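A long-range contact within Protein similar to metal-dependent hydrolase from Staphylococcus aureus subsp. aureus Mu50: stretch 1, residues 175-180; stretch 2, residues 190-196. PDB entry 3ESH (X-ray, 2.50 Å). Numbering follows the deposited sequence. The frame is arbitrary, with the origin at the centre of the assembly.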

# COMPACT_ATOMS: atom_id res chain seq x y z
N PRO A 175 15.12 -30.52 -3.17
CA PRO A 175 14.37 -30.64 -4.42
C PRO A 175 13.00 -31.30 -4.27
O PRO A 175 12.84 -32.29 -3.55
CB PRO A 175 15.32 -31.45 -5.31
CG PRO A 175 16.66 -30.96 -4.86
CD PRO A 175 16.50 -31.01 -3.35
N GLY A 176 12.01 -30.74 -4.97
CA GLY A 176 10.67 -31.29 -4.92
C GLY A 176 9.74 -30.73 -3.84
O GLY A 176 8.51 -30.84 -3.96
N ILE A 177 10.31 -30.15 -2.79
CA ILE A 177 9.51 -29.58 -1.72
C ILE A 177 9.51 -28.07 -1.86
O ILE A 177 10.55 -27.43 -1.72
CB ILE A 177 10.09 -29.94 -0.34
CG1 ILE A 177 10.52 -31.41 -0.30
CG2 ILE A 177 9.05 -29.66 0.73
CD1 ILE A 177 9.40 -32.41 -0.36
N LYS A 178 8.35 -27.48 -2.15
CA LYS A 178 8.26 -26.03 -2.34
C LYS A 178 7.29 -25.32 -1.39
O LYS A 178 6.10 -25.60 -1.38
CB LYS A 178 7.88 -25.71 -3.79
CG LYS A 178 8.81 -26.36 -4.83
CD LYS A 178 8.55 -25.84 -6.24
CE LYS A 178 9.45 -26.54 -7.26
NZ LYS A 178 9.33 -26.02 -8.66
N MSE A 179 7.83 -24.40 -0.59
CA MSE A 179 7.01 -23.63 0.35
C MSE A 179 6.55 -22.36 -0.33
O MSE A 179 7.29 -21.78 -1.12
CB MSE A 179 7.83 -23.29 1.59
CG MSE A 179 8.30 -24.52 2.27
SE MSE A 179 9.44 -24.04 3.71
CE MSE A 179 8.15 -23.81 5.05
N GLN A 180 5.35 -21.90 -0.02
CA GLN A 180 4.82 -20.70 -0.66
C GLN A 180 3.88 -19.85 0.21
O GLN A 180 2.83 -20.31 0.66
CB GLN A 180 4.12 -21.10 -1.95
CG GLN A 180 3.57 -19.96 -2.74
CD GLN A 180 2.90 -20.43 -4.02
OE1 GLN A 180 2.04 -19.74 -4.58
NE2 GLN A 180 3.28 -21.62 -4.49
N THR A 190 1.70 -20.23 5.24
CA THR A 190 2.38 -20.87 4.12
C THR A 190 1.79 -22.24 3.74
O THR A 190 1.30 -22.98 4.59
CB THR A 190 3.90 -21.04 4.47
OG1 THR A 190 4.48 -19.76 4.73
CG2 THR A 190 4.67 -21.71 3.33
N ILE A 191 1.84 -22.58 2.46
CA ILE A 191 1.36 -23.87 1.99
C ILE A 191 2.58 -24.59 1.43
O ILE A 191 3.55 -23.97 1.05
CB ILE A 191 0.28 -23.73 0.89
CG1 ILE A 191 0.86 -23.09 -0.35
CG2 ILE A 191 -0.87 -22.86 1.40
CD1 ILE A 191 0.12 -23.44 -1.59
N ILE A 192 2.53 -25.91 1.36
CA ILE A 192 3.67 -26.68 0.87
C ILE A 192 3.26 -27.69 -0.20
O ILE A 192 2.22 -28.34 -0.09
CB ILE A 192 4.36 -27.42 2.05
CG1 ILE A 192 4.78 -26.39 3.11
CG2 ILE A 192 5.57 -28.19 1.56
CD1 ILE A 192 5.02 -26.96 4.50
N THR A 193 4.08 -27.82 -1.24
CA THR A 193 3.80 -28.76 -2.31
C THR A 193 4.95 -29.77 -2.42
O THR A 193 6.11 -29.43 -2.20
CB THR A 193 3.64 -28.05 -3.67
OG1 THR A 193 4.80 -27.26 -3.94
CG2 THR A 193 2.41 -27.16 -3.67
N ILE A 194 4.61 -31.01 -2.76
CA ILE A 194 5.59 -32.07 -2.91
C ILE A 194 5.46 -32.67 -4.31
O ILE A 194 4.36 -33.00 -4.75
CB ILE A 194 5.33 -33.18 -1.88
CG1 ILE A 194 5.07 -32.56 -0.52
CG2 ILE A 194 6.53 -34.10 -1.79
CD1 ILE A 194 4.68 -33.54 0.55
N GLU A 195 6.58 -32.80 -5.01
CA GLU A 195 6.58 -33.36 -6.36
C GLU A 195 7.77 -34.28 -6.60
O GLU A 195 8.90 -33.89 -6.36
CB GLU A 195 6.59 -32.25 -7.41
CG GLU A 195 5.26 -31.51 -7.56
CD GLU A 195 5.35 -30.29 -8.49
OE1 GLU A 195 5.68 -29.18 -7.98
OE2 GLU A 195 5.12 -30.44 -9.71
N SER A 196 7.50 -35.50 -7.05
CA SER A 196 8.53 -36.49 -7.36
C SER A 196 7.98 -37.27 -8.55
O SER A 196 6.82 -37.67 -8.53
CB SER A 196 8.77 -37.42 -6.17
OG SER A 196 9.95 -38.19 -6.36

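What holds the two strands side by side? They run antiparallel, with 161° between their N-to-C directions and an approach of 4.7 Å between axes, and a ladder of backbone hydrogen bonds sets the spacing. K178 and T193 form one closed rung: K178 N gives to T193 O at 3.0 Å, and T193 N returns the bond to K178 O, also at 3.0 Å. Q180 and I191 form the next, with Q180 N to I191 O at 2.9 Å and I191 N to Q180 O at 3.1 Å. Beyond the first rung, E195 N reaches G176 O at 2.9 Å. Between these rungs lie the pairs I177 with I194 and M179 with I192, which have no hydrogen bonds of their own. There the alpha carbons lean on carbonyl oxygens instead, as in the CA-H...O contacts of I177 CA with T193 O at 3.4 Å and of M179 CA with I191 O at 3.5 Å.

How do the side chains fit on the face that carries I177, M179, I192 and I194? I177 sits against two isoleucines of the other strand. Its CD1 meets CG2 of I194 at 3.6 Å, while its CG2 meets CG2 of I192 at 3.9 Å, so the two ends of the branched side chain serve different neighbours. I192 in turn bridges I177 and M179, since its CG1 lies 4.1 Å from CG of M179, a selenomethionine. All four residues have chi1 in the m well, and the three apolar contacts link them in the chain I194, I177, I192, M179. All four residues are buried. T190, whose CA-to-CB bond points toward the other strand, sets its CG2 3.4 Å from N of Q180 and 3.9 Å from CB of M179, a methyl lodged against the backbone at that end.

What happens on the face of K178, Q180, I191 and T193? Here a polar group takes part in the packing. T193, in the p rotamer, brings its OG1 to 3.5 Å from CB of K178 and gives a weak hydrogen bond from OG1 to K178 O at 3.3 Å, adding to the stronger bond from its own backbone. The hydroxyl thus fills the space beside the root of the lysine, whose extended chain then leads away from the contact. Farther along, CB of Q180 lies 4.1 Å from CG1 of I191.

Why is there a glycine where the strands begin to part company? G176 has phi/psi of 91/-22, and at those angles a beta carbon would be jammed against the carbonyl oxygen of P175. An ideal one would also stand 2.7 Å from O of E195, a clash. The CA atoms of G176 and E195 are 4.8 Å apart, the same as those of I177 and I194, so the spacing is kept at the glycine, and O of G176 touches CA of I194 at 3.3 Å as well as bonding to E195. P175, just before, makes no contact with the other stretch.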